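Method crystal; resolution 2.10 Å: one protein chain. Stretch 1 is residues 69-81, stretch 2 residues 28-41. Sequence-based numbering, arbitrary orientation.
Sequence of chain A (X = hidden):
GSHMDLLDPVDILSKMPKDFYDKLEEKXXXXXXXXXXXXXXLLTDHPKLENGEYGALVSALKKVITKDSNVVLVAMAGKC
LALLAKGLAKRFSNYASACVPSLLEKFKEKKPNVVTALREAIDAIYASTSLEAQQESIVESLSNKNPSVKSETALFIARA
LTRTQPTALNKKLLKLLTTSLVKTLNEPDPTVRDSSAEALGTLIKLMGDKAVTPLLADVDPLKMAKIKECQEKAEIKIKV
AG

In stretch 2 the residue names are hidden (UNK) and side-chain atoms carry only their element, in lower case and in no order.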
# COMPACT_ATOMS: atom_id res chain seq x y z
N SER A 69 -2.96 19.97 4.74
CA SER A 69 -1.65 20.49 5.15
C SER A 69 -1.25 19.99 6.54
O SER A 69 -0.09 20.08 6.93
CB SER A 69 -1.65 22.02 5.15
OG SER A 69 -2.66 22.53 6.01
N ASN A 70 -2.22 19.45 7.27
CA ASN A 70 -1.98 18.95 8.62
C ASN A 70 -1.61 17.46 8.60
O ASN A 70 -2.44 16.61 8.27
CB ASN A 70 -3.25 19.18 9.45
CG ASN A 70 -3.04 18.91 10.92
OD1 ASN A 70 -2.67 17.81 11.32
ND2 ASN A 70 -3.28 19.93 11.75
N VAL A 71 -0.36 17.15 8.95
CA VAL A 71 0.10 15.76 8.93
C VAL A 71 -0.61 14.83 9.91
O VAL A 71 -0.64 13.62 9.71
CB VAL A 71 1.63 15.66 9.16
CG1 VAL A 71 2.36 16.35 8.02
CG2 VAL A 71 2.01 16.27 10.51
N VAL A 72 -1.19 15.39 10.96
CA VAL A 72 -1.92 14.56 11.92
C VAL A 72 -3.20 14.04 11.24
O VAL A 72 -3.61 12.90 11.44
CB VAL A 72 -2.29 15.35 13.19
CG1 VAL A 72 -3.34 14.60 13.99
CG2 VAL A 72 -1.05 15.56 14.04
N LEU A 73 -3.81 14.90 10.43
CA LEU A 73 -5.03 14.54 9.70
C LEU A 73 -4.70 13.55 8.58
O LEU A 73 -5.46 12.63 8.30
CB LEU A 73 -5.68 15.80 9.13
CG LEU A 73 -6.84 16.41 9.94
CD1 LEU A 73 -6.64 16.19 11.43
CD2 LEU A 73 -6.97 17.89 9.61
N VAL A 74 -3.56 13.75 7.92
CA VAL A 74 -3.13 12.85 6.86
C VAL A 74 -2.98 11.44 7.43
O VAL A 74 -3.49 10.48 6.85
CB VAL A 74 -1.79 13.32 6.25
CG1 VAL A 74 -1.26 12.26 5.28
CG2 VAL A 74 -2.01 14.64 5.52
N ALA A 75 -2.29 11.32 8.57
CA ALA A 75 -2.09 10.02 9.21
C ALA A 75 -3.41 9.39 9.62
O ALA A 75 -3.62 8.19 9.41
CB ALA A 75 -1.19 10.17 10.45
N MSE A 76 -4.31 10.18 10.20
CA MSE A 76 -5.61 9.64 10.61
C MSE A 76 -6.41 9.15 9.40
O MSE A 76 -7.05 8.10 9.45
CB MSE A 76 -6.44 10.71 11.34
CG MSE A 76 -5.92 11.13 12.72
SE MSE A 76 -7.14 12.46 13.48
CE MSE A 76 -8.53 11.29 14.11
N ALA A 77 -6.37 9.93 8.32
CA ALA A 77 -7.09 9.56 7.10
C ALA A 77 -6.48 8.29 6.49
O ALA A 77 -7.19 7.44 5.95
CB ALA A 77 -7.04 10.72 6.10
N GLY A 78 -5.15 8.17 6.57
CA GLY A 78 -4.49 6.99 6.06
C GLY A 78 -4.92 5.77 6.86
O GLY A 78 -5.24 4.72 6.30
N LYS A 79 -4.94 5.91 8.18
CA LYS A 79 -5.33 4.82 9.06
C LYS A 79 -6.77 4.39 8.76
O LYS A 79 -7.06 3.20 8.60
CB LYS A 79 -5.21 5.26 10.53
CG LYS A 79 -5.56 4.17 11.53
CD LYS A 79 -4.58 3.03 11.44
CE LYS A 79 -4.86 1.96 12.49
NZ LYS A 79 -3.85 0.86 12.40
N CYS A 80 -7.67 5.36 8.67
CA CYS A 80 -9.07 5.06 8.37
C CYS A 80 -9.21 4.33 7.03
O CYS A 80 -10.02 3.41 6.91
CB CYS A 80 -9.90 6.35 8.32
SG CYS A 80 -10.28 7.06 9.94
N LEU A 81 -8.43 4.73 6.04
CA LEU A 81 -8.49 4.11 4.72
C LEU A 81 -8.04 2.65 4.82
O LEU A 81 -8.62 1.76 4.19
CB LEU A 81 -7.61 4.87 3.73
CG LEU A 81 -7.70 4.43 2.26
CD1 LEU A 81 -9.13 4.52 1.76
CD2 LEU A 81 -6.79 5.31 1.42
N UNK A 28 -10.73 24.90 10.14
CA UNK A 28 -10.11 24.59 11.43
C UNK A 28 -9.84 23.09 11.51
O UNK A 28 -10.77 22.28 11.50
c UNK A 28 -11.30 25.87 14.91
c UNK A 28 -11.05 25.03 12.56
c UNK A 28 -10.35 25.28 13.88
c UNK A 28 -10.58 26.14 16.23
n UNK A 28 -11.49 26.76 17.25
N UNK A 29 -8.56 22.73 11.58
CA UNK A 29 -8.17 21.33 11.61
C UNK A 29 -8.84 20.49 12.70
O UNK A 29 -9.10 19.30 12.50
c UNK A 29 -6.08 21.32 13.08
n UNK A 29 -5.26 22.20 14.98
c UNK A 29 -5.26 20.85 15.17
c UNK A 29 -4.96 18.72 16.19
c UNK A 29 -5.87 18.86 13.93
c UNK A 29 -6.65 21.18 11.70
c UNK A 29 -5.77 20.25 13.99
c UNK A 29 -4.85 20.09 16.28
c UNK A 29 -5.46 18.10 15.03
c UNK A 29 -5.76 22.48 13.73
N UNK A 30 -9.14 21.11 13.84
CA UNK A 30 -9.78 20.37 14.93
C UNK A 30 -11.20 19.94 14.57
O UNK A 30 -11.72 18.98 15.14
c UNK A 30 -9.82 21.20 16.24
c UNK A 30 -8.44 21.26 16.86
o UNK A 30 -10.29 22.53 15.96
N UNK A 31 -11.82 20.63 13.62
CA UNK A 31 -13.16 20.25 13.20
C UNK A 31 -13.04 19.08 12.23
O UNK A 31 -13.85 18.15 12.26
c UNK A 31 -15.02 23.65 12.67
c UNK A 31 -14.22 22.61 13.45
c UNK A 31 -15.02 22.12 14.65
c UNK A 31 -13.88 21.43 12.54
N UNK A 32 -12.03 19.12 11.37
CA UNK A 32 -11.82 18.02 10.42
C UNK A 32 -11.48 16.78 11.25
O UNK A 32 -11.95 15.68 10.96
c UNK A 32 -8.11 20.87 7.89
n UNK A 32 -8.80 21.97 8.21
c UNK A 32 -10.70 18.36 9.43
n UNK A 32 -6.78 20.87 8.01
c UNK A 32 -10.18 19.65 7.29
c UNK A 32 -10.96 19.63 8.61
n UNK A 32 -8.73 19.77 7.46
N UNK A 33 -10.66 16.97 12.28
CA UNK A 33 -10.26 15.87 13.17
C UNK A 33 -11.48 15.17 13.77
O UNK A 33 -11.51 13.94 13.90
c UNK A 33 -9.38 16.40 14.31
c UNK A 33 -9.21 17.04 17.30
n UNK A 33 -10.35 16.46 18.05
c UNK A 33 -8.38 15.99 16.58
c UNK A 33 -9.13 15.38 15.42
N UNK A 34 -12.50 15.95 14.14
CA UNK A 34 -13.69 15.37 14.74
C UNK A 34 -14.39 14.33 13.86
O UNK A 34 -14.83 13.30 14.35
c UNK A 34 -15.02 18.48 16.72
o UNK A 34 -15.99 18.85 16.02
o UNK A 34 -14.80 18.92 17.87
c UNK A 34 -14.04 17.47 16.14
c UNK A 34 -14.67 16.49 15.14
N UNK A 35 -14.47 14.59 12.55
CA UNK A 35 -15.09 13.63 11.64
C UNK A 35 -14.25 12.35 11.57
O UNK A 35 -14.78 11.24 11.69
o UNK A 35 -16.33 15.10 10.13
c UNK A 35 -15.23 14.21 10.23
N UNK A 36 -12.94 12.51 11.39
CA UNK A 36 -12.05 11.35 11.29
C UNK A 36 -12.02 10.53 12.59
O UNK A 36 -11.93 9.30 12.55
c UNK A 36 -11.07 11.52 8.41
c UNK A 36 -10.64 11.78 10.88
c UNK A 36 -9.07 12.78 9.21
c UNK A 36 -10.52 12.45 9.50
N UNK A 37 -12.09 11.21 13.74
CA UNK A 37 -12.10 10.53 15.04
C UNK A 37 -13.26 9.57 15.14
O UNK A 37 -13.11 8.41 15.51
c UNK A 37 -12.27 11.52 16.19
c UNK A 37 -11.05 12.26 16.63
o UNK A 37 -11.32 14.22 17.96
c UNK A 37 -11.30 12.97 17.95
o UNK A 37 -11.49 12.28 18.97
N UNK A 38 -14.45 10.09 14.84
CA UNK A 38 -15.66 9.30 14.90
C UNK A 38 -15.58 8.12 13.94
O UNK A 38 -15.95 7.00 14.28
c UNK A 38 -16.90 10.16 14.56
c UNK A 38 -17.06 11.25 15.62
c UNK A 38 -18.15 9.30 14.52
N UNK A 39 -15.09 8.37 12.73
CA UNK A 39 -14.97 7.32 11.73
C UNK A 39 -13.97 6.26 12.19
O UNK A 39 -14.26 5.06 12.13
c UNK A 39 -14.50 7.88 10.39
c UNK A 39 -13.60 7.57 8.08
c UNK A 39 -15.43 6.07 8.92
c UNK A 39 -14.17 6.85 9.30
N UNK A 40 -12.81 6.70 12.66
CA UNK A 40 -11.81 5.74 13.11
C UNK A 40 -12.37 4.82 14.19
O UNK A 40 -12.05 3.63 14.22
c UNK A 40 -10.55 6.44 13.62
c UNK A 40 -8.06 6.15 14.06
c UNK A 40 -9.39 5.46 13.80
o UNK A 40 -7.33 5.69 14.97
o UNK A 40 -7.74 7.13 13.34
N UNK A 41 -13.20 5.36 15.07
CA UNK A 41 -13.79 4.55 16.14
C UNK A 41 -14.80 3.55 15.57
O UNK A 41 -14.85 2.39 16.01
c UNK A 41 -14.47 5.43 17.18
c UNK A 41 -15.79 5.52 19.33
n UNK A 41 -17.16 5.55 21.41
c UNK A 41 -16.34 4.70 20.49
c UNK A 41 -15.04 4.64 18.35

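Position 28 precedes the helix and carries four carbons in a row ending in a nitrogen, fully extended and clear of stretch 1; it is Lys 28. At position 29 one carbon leads to fused five- and six-membered rings holding eight carbons and one nitrogen, which makes it Trp 29. Asn 70 ND2 lies over one face of this ring, 3.4 Å from Trp 29 CD2, while Leu 73 CD1 approaches its edge, 3.7 Å from Trp 29 CE3.

Position 30, a carbon bearing one oxygen and one carbon, points away: Thr 30. Position 31 has four carbons forked at the second, beyond reach of stretch 1. A fork there, rather than at CB, marks Leu 31. Position 32 shows three carbons, a nitrogen, then a carbon with two more nitrogens, a guanidinium, hence Arg 32; Leu 73 CD2 packs 3.4 Å from Arg 32 NE.

Four carbons in a row and a nitrogen recur at position 33, where CB lies 4.0 Å from Leu 73 CD1 and the chain's end leads away: Lys 33. Position 34 has three carbons, the third carrying two oxygens, and points away; it is Glu 34. One carbon and one oxygen at position 35, with no contact to stretch 1, give Ser 35.

Position 36 again has four carbons forked at the second, and points toward stretch 1 as Leu 36. Its CD1 lies 4.3 Å from Leu 73 CG and 4.2 Å from Ala 77 CB. Position 37, three carbons ending in two oxygens, is Glu 37; its OE2 forms a very short salt bridge with Lys 33 NZ (2.4 Å), and its CG lies 3.7 Å from Met 76 CE. Position 38, one carbon carrying two, points away: Val 38.

Position 39 has four carbons forked at the second, so it is Leu 39, with CD2 3.8 Å from Cys 80 SG. Three carbons and two terminal oxygens identify position 40 as Glu 40, whose CB is 3.7 Å from Cys 80 SG and whose CD is 4.1 Å from Lys 79 CG. Position 41, four carbons and a nitrogen without contact, is Lys 41.

The helices run in similar directions, 28° apart, and pack without a hydrogen bond between the stretches. Leu 73 fits among Trp 29, Arg 32, Lys 33 and Leu 36; one turn later, selenomethionine Met 76 fits among Lys 33, Leu 36, Glu 37 and Glu 40. Cys 80 continues this packing.

Stretch 2, residues 28-41: KWTLRKESLEVLEK
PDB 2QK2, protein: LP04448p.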